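Local coordinates for protein fimbrial subunit type 1 (Actinomyces oris, PDB 3UXF) that builds the shaft of type 1 fimbriae as their major subunit, forming cell-wall-anchored surface fibres of the bacterium, at residues S183-Q188 with I205-P210; V242-Q247 with T294-T299. All coordinates share one frame; numbering follows the deposited sequence.

How the contacts relate
Following the chain from its N terminus, contact 1 comes first: 183-188 runs out along strand 185-190, and 205-210 returns on strand 201-208, closing a hairpin with 16 residues between the segments. Contact 2 opens only after that, so the two lie in series and neither nests nor crosses. Contact 2 closes a longer loop of 46 residues, including strands 250-251, 258-264 and 269-275 and helix 277-288, before 294-299 comes back beside 242-247. The pairs are then joined side by side, strand 201-208 against strand 295-302, with probable hydrogen bonds from Ile205 N to Val298 O and from Thr207 N to Leu296 O. The result is one antiparallel sheet in the order 185-190, 201-208, 295-302, 241-245, 250-251.

Contact 1: S183-Q188 with I205-P210; sequences SGVDKQ and ITTSIP
Ser208 OG is gripped from several directions: Ser183 OG is hydrogen-bonded to it at 2.8 Å, Gly184 N donates to it over 3.0 Å, and Lys295 NZ of the next strand also bonds to it. OG lies beside its own backbone N and opposite the carbonyl carbon (chi1 -69°), which carries it across to the loop residues Ser183 and Gly184 that lead into the strand. Gly184 is also held through its carbonyl, with Ser208 N 3.0 Å from Gly184 O. Further along, Asp186 and Thr206 form a hydrogen-bonded antiparallel pair, the straighter of their two bonds running from Thr206 N to Asp186 O (168° at the hydrogen). On their outer face a water links Gln188 OE1 at 2.8 Å with Thr206 OG1, which donates to it. The opposite face is inward: Val185 CG1 lies 3.8 Å from Thr207 CG2, and the extended Lys187 chain passes Ile205, CG to CG1 4.2 Å. Beyond this packing Lys187 NZ is covalently joined to Asn316 and hydrogen-bonded to Asp227. A first-strand lysine locked to an asparagine beside an acidic residue is the intramolecular isopeptide arrangement characteristic of immunoglobulin-like domains in Gram-positive pilins.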
loop_
_atom_site.group_PDB
_atom_site.type_symbol
_atom_site.label_atom_id
_atom_site.label_comp_id
_atom_site.label_asym_id
_atom_site.label_seq_id
_atom_site.Cartn_x
_atom_site.Cartn_y
_atom_site.Cartn_z
ATOM N N SER A 183 2.188 3.377 12.038
ATOM C CA SER A 183 0.816 3.001 11.786
ATOM C C SER A 183 0.604 2.345 10.442
ATOM O O SER A 183 -0.382 1.638 10.255
ATOM C CB SER A 183 -0.092 4.215 11.923
ATOM O OG SER A 183 0.371 5.256 11.080
ATOM N N GLY A 184 1.511 2.567 9.492
ATOM C CA GLY A 184 1.384 1.853 8.240
ATOM C C GLY A 184 2.050 2.490 7.037
ATOM O O GLY A 184 2.545 3.622 7.101
ATOM N N VAL A 185 2.081 1.721 5.960
ATOM C CA VAL A 185 2.526 2.210 4.672
ATOM C C VAL A 185 1.468 1.771 3.683
ATOM O O VAL A 185 0.931 0.668 3.789
ATOM C CB VAL A 185 3.905 1.667 4.290
ATOM C CG1 VAL A 185 4.966 2.126 5.318
ATOM C CG2 VAL A 185 3.880 0.147 4.173
ATOM N N ASP A 186 1.178 2.610 2.692
ATOM C CA ASP A 186 0.076 2.329 1.800
ATOM C C ASP A 186 0.387 2.872 0.419
ATOM O O ASP A 186 1.152 3.834 0.300
ATOM C CB ASP A 186 -1.189 3.031 2.310
ATOM C CG ASP A 186 -1.675 2.437 3.638
ATOM O OD1 ASP A 186 -2.333 1.364 3.599
ATOM O OD2 ASP A 186 -1.399 3.026 4.723
ATOM N N LYS A 187 -0.116 2.181 -0.598
ATOM C CA LYS A 187 -0.014 2.704 -1.965
ATOM C C LYS A 187 -1.387 2.706 -2.587
ATOM O O LYS A 187 -2.147 1.753 -2.404
ATOM C CB LYS A 187 0.930 1.842 -2.823
ATOM C CG LYS A 187 1.055 2.405 -4.247
ATOM C CD LYS A 187 2.225 1.662 -5.016
ATOM C CE LYS A 187 2.182 2.125 -6.461
ATOM N NZ LYS A 187 3.461 1.864 -7.194
ATOM N N GLN A 188 -1.703 3.779 -3.306
ATOM C CA GLN A 188 -2.953 3.858 -4.049
ATOM C C GLN A 188 -2.654 4.150 -5.493
ATOM O O GLN A 188 -1.581 4.681 -5.851
ATOM C CB GLN A 188 -3.774 5.041 -3.545
ATOM C CG GLN A 188 -4.167 4.885 -2.064
ATOM C CD GLN A 188 -4.701 6.167 -1.491
ATOM O OE1 GLN A 188 -3.948 7.006 -0.999
ATOM N NE2 GLN A 188 -6.028 6.348 -1.565
ATOM N N ILE A 205 1.824 7.251 -2.634
ATOM C CA ILE A 205 2.403 6.385 -1.613
ATOM C C ILE A 205 2.430 7.150 -0.291
ATOM O O ILE A 205 2.906 8.265 -0.225
ATOM C CB ILE A 205 3.847 5.989 -1.971
ATOM C CG1 ILE A 205 3.878 5.320 -3.340
ATOM C CG2 ILE A 205 4.443 5.105 -0.871
ATOM C CD1 ILE A 205 5.257 5.361 -3.937
ATOM N N THR A 206 1.869 6.571 0.775
ATOM C CA THR A 206 1.761 7.288 2.023
ATOM C C THR A 206 2.387 6.456 3.114
ATOM O O THR A 206 1.988 5.304 3.316
ATOM C CB THR A 206 0.265 7.584 2.355
ATOM O OG1 THR A 206 -0.346 8.236 1.231
ATOM C CG2 THR A 206 0.142 8.524 3.545
ATOM N N THR A 207 3.375 7.029 3.787
ATOM C CA THR A 207 4.198 6.241 4.734
ATOM C C THR A 207 4.296 6.919 6.095
ATOM O O THR A 207 4.597 8.122 6.197
ATOM C CB THR A 207 5.624 6.040 4.187
ATOM O OG1 THR A 207 6.161 7.297 3.767
ATOM C CG2 THR A 207 5.600 5.126 3.000
ATOM N N SER A 208 4.128 6.128 7.166
ATOM C CA SER A 208 4.373 6.650 8.516
ATOM C C SER A 208 5.793 7.178 8.669
ATOM O O SER A 208 6.730 6.748 7.958
ATOM C CB SER A 208 4.122 5.546 9.556
ATOM O OG SER A 208 2.755 5.245 9.599
ATOM N N ILE A 209 5.971 8.083 9.633
ATOM C CA ILE A 209 7.268 8.668 9.943
ATOM C C ILE A 209 7.588 8.297 11.401
ATOM O O ILE A 209 6.738 8.462 12.265
ATOM C CB ILE A 209 7.185 10.200 9.840
ATOM C CG1 ILE A 209 6.861 10.605 8.383
ATOM C CG2 ILE A 209 8.466 10.832 10.258
ATOM C CD1 ILE A 209 6.440 12.070 8.239
ATOM N N PRO A 210 8.789 7.770 11.664
ATOM C CA PRO A 210 9.118 7.449 13.070
ATOM C C PRO A 210 9.069 8.677 13.971
ATOM O O PRO A 210 9.456 9.746 13.545
ATOM C CB PRO A 210 10.566 6.951 12.989
ATOM C CG PRO A 210 10.730 6.493 11.586
ATOM C CD PRO A 210 9.847 7.349 10.730
HETATM O O HOH W 1 -0.055 5.101 5.364
HETATM O O HOH W 2 -1.359 6.264 -0.392
#

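Contact 2: V242-Q247 with T294-T299; sequences VKIVGQ and TKLQVT
Lys243 and Gln297 face each other as a hydrogen-bonded antiparallel pair, with Lys243 N to Gln297 O at 2.9 Å and Gln297 N to Lys243 O at 2.8 Å. Val245 and Lys295 repeat the pattern two residues on, although Lys295 N approaches the Val245 carbonyl from 33° off its plane. On the face carrying these four residues, the side chains of Lys243 and Gln297 run side by side, Lys243 CD 3.7 Å from Gln297 OE1. Gln297 sends CG away from its backbone N (chi1 -178°), bringing its chain over Val245; Val245 CG1 touches Gln297 CB at 3.8 Å, the two side chains crossing at about a right angle. A water then bridges Lys243 NZ and Gln297 OE1, and a salt bridge to Glu249 gives the ammonium a second partner. The other face is apolar. Leu296 CD1 fits against Val242 CG1 at 3.8 Å and also sits 3.4 Å from Lys243 O, while Ile244 CG2 meets Thr294 CG2 at 3.9 Å. At the end of the pair Gly246 takes up backbone angles at which a side chain would run into the carbonyl O of Val245, and a second water joins Gln247 N to Thr294 OG1, which is itself bonded to Asn291 N. Strand 250-251 flanks 241-245 on one edge and strand 201-208 flanks 295-302 on the other, while Val242, Leu296 and Val298 pack onto Ile273 and Leu275 of strand 269-275, in the facing sheet of the sandwich.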
loop_
_atom_site.group_PDB
_atom_site.type_symbol
_atom_site.label_atom_id
_atom_site.label_comp_id
_atom_site.label_asym_id
_atom_site.label_seq_id
_atom_site.Cartn_x
_atom_site.Cartn_y
_atom_site.Cartn_z
ATOM N N VAL A 242 6.201 15.576 -3.401
ATOM C CA VAL A 242 6.408 15.008 -2.074
ATOM C C VAL A 242 5.868 15.976 -1.038
ATOM O O VAL A 242 6.193 17.156 -1.061
ATOM C CB VAL A 242 7.897 14.753 -1.771
ATOM C CG1 VAL A 242 8.063 14.078 -0.402
ATOM C CG2 VAL A 242 8.497 13.870 -2.897
ATOM N N LYS A 243 5.043 15.461 -0.148
ATOM C CA LYS A 243 4.423 16.280 0.901
ATOM C C LYS A 243 4.539 15.619 2.251
ATOM O O LYS A 243 4.674 14.401 2.363
ATOM C CB LYS A 243 2.930 16.453 0.629
ATOM C CG LYS A 243 2.613 17.125 -0.742
ATOM C CD LYS A 243 1.118 17.317 -0.869
ATOM C CE LYS A 243 0.805 18.074 -2.133
ATOM N NZ LYS A 243 -0.667 18.364 -2.177
ATOM N N ILE A 244 4.400 16.424 3.294
ATOM C CA ILE A 244 4.109 15.862 4.606
ATOM C C ILE A 244 2.639 16.168 4.828
ATOM O O ILE A 244 2.248 17.331 4.769
ATOM C CB ILE A 244 4.973 16.513 5.688
ATOM C CG1 ILE A 244 6.458 16.254 5.431
ATOM C CG2 ILE A 244 4.582 15.946 7.090
ATOM C CD1 ILE A 244 7.393 16.944 6.459
ATOM N N VAL A 245 1.828 15.129 5.040
ATOM C CA VAL A 245 0.375 15.278 5.188
ATOM C C VAL A 245 -0.045 14.998 6.608
ATOM O O VAL A 245 0.735 14.503 7.392
ATOM C CB VAL A 245 -0.432 14.390 4.210
ATOM C CG1 VAL A 245 -0.066 14.767 2.747
ATOM C CG2 VAL A 245 -0.189 12.910 4.432
ATOM N N GLY A 246 -1.300 15.307 6.904
ATOM C CA GLY A 246 -1.788 15.194 8.272
ATOM C C GLY A 246 -2.505 16.489 8.562
ATOM O O GLY A 246 -3.207 17.005 7.679
ATOM N N GLN A 247 -2.314 17.031 9.760
ATOM C CA GLN A 247 -3.036 18.230 10.194
ATOM C C GLN A 247 -2.941 19.376 9.181
ATOM O O GLN A 247 -3.956 19.803 8.620
ATOM C CB GLN A 247 -2.547 18.673 11.584
ATOM C CG GLN A 247 -2.570 17.531 12.621
ATOM C CD GLN A 247 -1.684 17.775 13.856
ATOM O OE1 GLN A 247 -1.128 18.864 14.049
ATOM N NE2 GLN A 247 -1.556 16.747 14.697
ATOM N N THR A 294 0.638 11.896 10.811
ATOM C CA THR A 294 1.541 12.807 10.112
ATOM C C THR A 294 2.451 11.920 9.286
ATOM O O THR A 294 3.228 11.153 9.853
ATOM C CB THR A 294 2.373 13.561 11.129
ATOM O OG1 THR A 294 1.473 14.276 12.000
ATOM C CG2 THR A 294 3.321 14.531 10.453
ATOM N N LYS A 295 2.336 11.982 7.955
ATOM C CA LYS A 295 2.947 10.948 7.092
ATOM C C LYS A 295 3.626 11.596 5.911
ATOM O O LYS A 295 3.309 12.746 5.554
ATOM C CB LYS A 295 1.869 10.008 6.580
ATOM C CG LYS A 295 1.337 9.109 7.714
ATOM C CD LYS A 295 0.366 8.108 7.182
ATOM C CE LYS A 295 -0.148 7.216 8.302
ATOM N NZ LYS A 295 0.285 5.802 8.152
ATOM N N LEU A 296 4.552 10.881 5.280
ATOM C CA LEU A 296 5.070 11.367 3.982
ATOM C C LEU A 296 4.141 10.880 2.877
ATOM O O LEU A 296 3.662 9.762 2.899
ATOM C CB LEU A 296 6.513 10.893 3.709
ATOM C CG LEU A 296 7.266 11.764 2.671
ATOM C CD1 LEU A 296 7.716 13.091 3.208
ATOM C CD2 LEU A 296 8.451 11.004 2.081
ATOM N N GLN A 297 3.872 11.746 1.903
ATOM C CA GLN A 297 3.054 11.352 0.780
ATOM C C GLN A 297 3.843 11.650 -0.503
ATOM O O GLN A 297 4.229 12.796 -0.789
ATOM C CB GLN A 297 1.731 12.134 0.747
ATOM C CG GLN A 297 0.829 11.732 -0.366
ATOM C CD GLN A 297 -0.260 12.768 -0.596
ATOM O OE1 GLN A 297 -0.024 13.820 -1.229
ATOM N NE2 GLN A 297 -1.437 12.507 -0.052
ATOM N N VAL A 298 4.082 10.594 -1.267
ATOM C CA VAL A 298 4.799 10.706 -2.532
ATOM C C VAL A 298 3.804 10.460 -3.672
ATOM O O VAL A 298 3.185 9.410 -3.738
ATOM C CB VAL A 298 5.949 9.671 -2.587
ATOM C CG1 VAL A 298 6.544 9.584 -3.998
ATOM C CG2 VAL A 298 7.046 10.013 -1.594
ATOM N N THR A 299 3.746 11.385 -4.624
ATOM C CA THR A 299 2.891 11.194 -5.808
ATOM C C THR A 299 3.835 10.962 -6.972
ATOM O O THR A 299 4.773 11.768 -7.153
ATOM C CB THR A 299 2.029 12.439 -6.074
ATOM O OG1 THR A 299 1.193 12.687 -4.938
ATOM C CG2 THR A 299 1.151 12.215 -7.313
HETATM O O HOH W 3 -1.570 15.578 -2.499
HETATM O O HOH W 4 0.174 16.563 11.629
#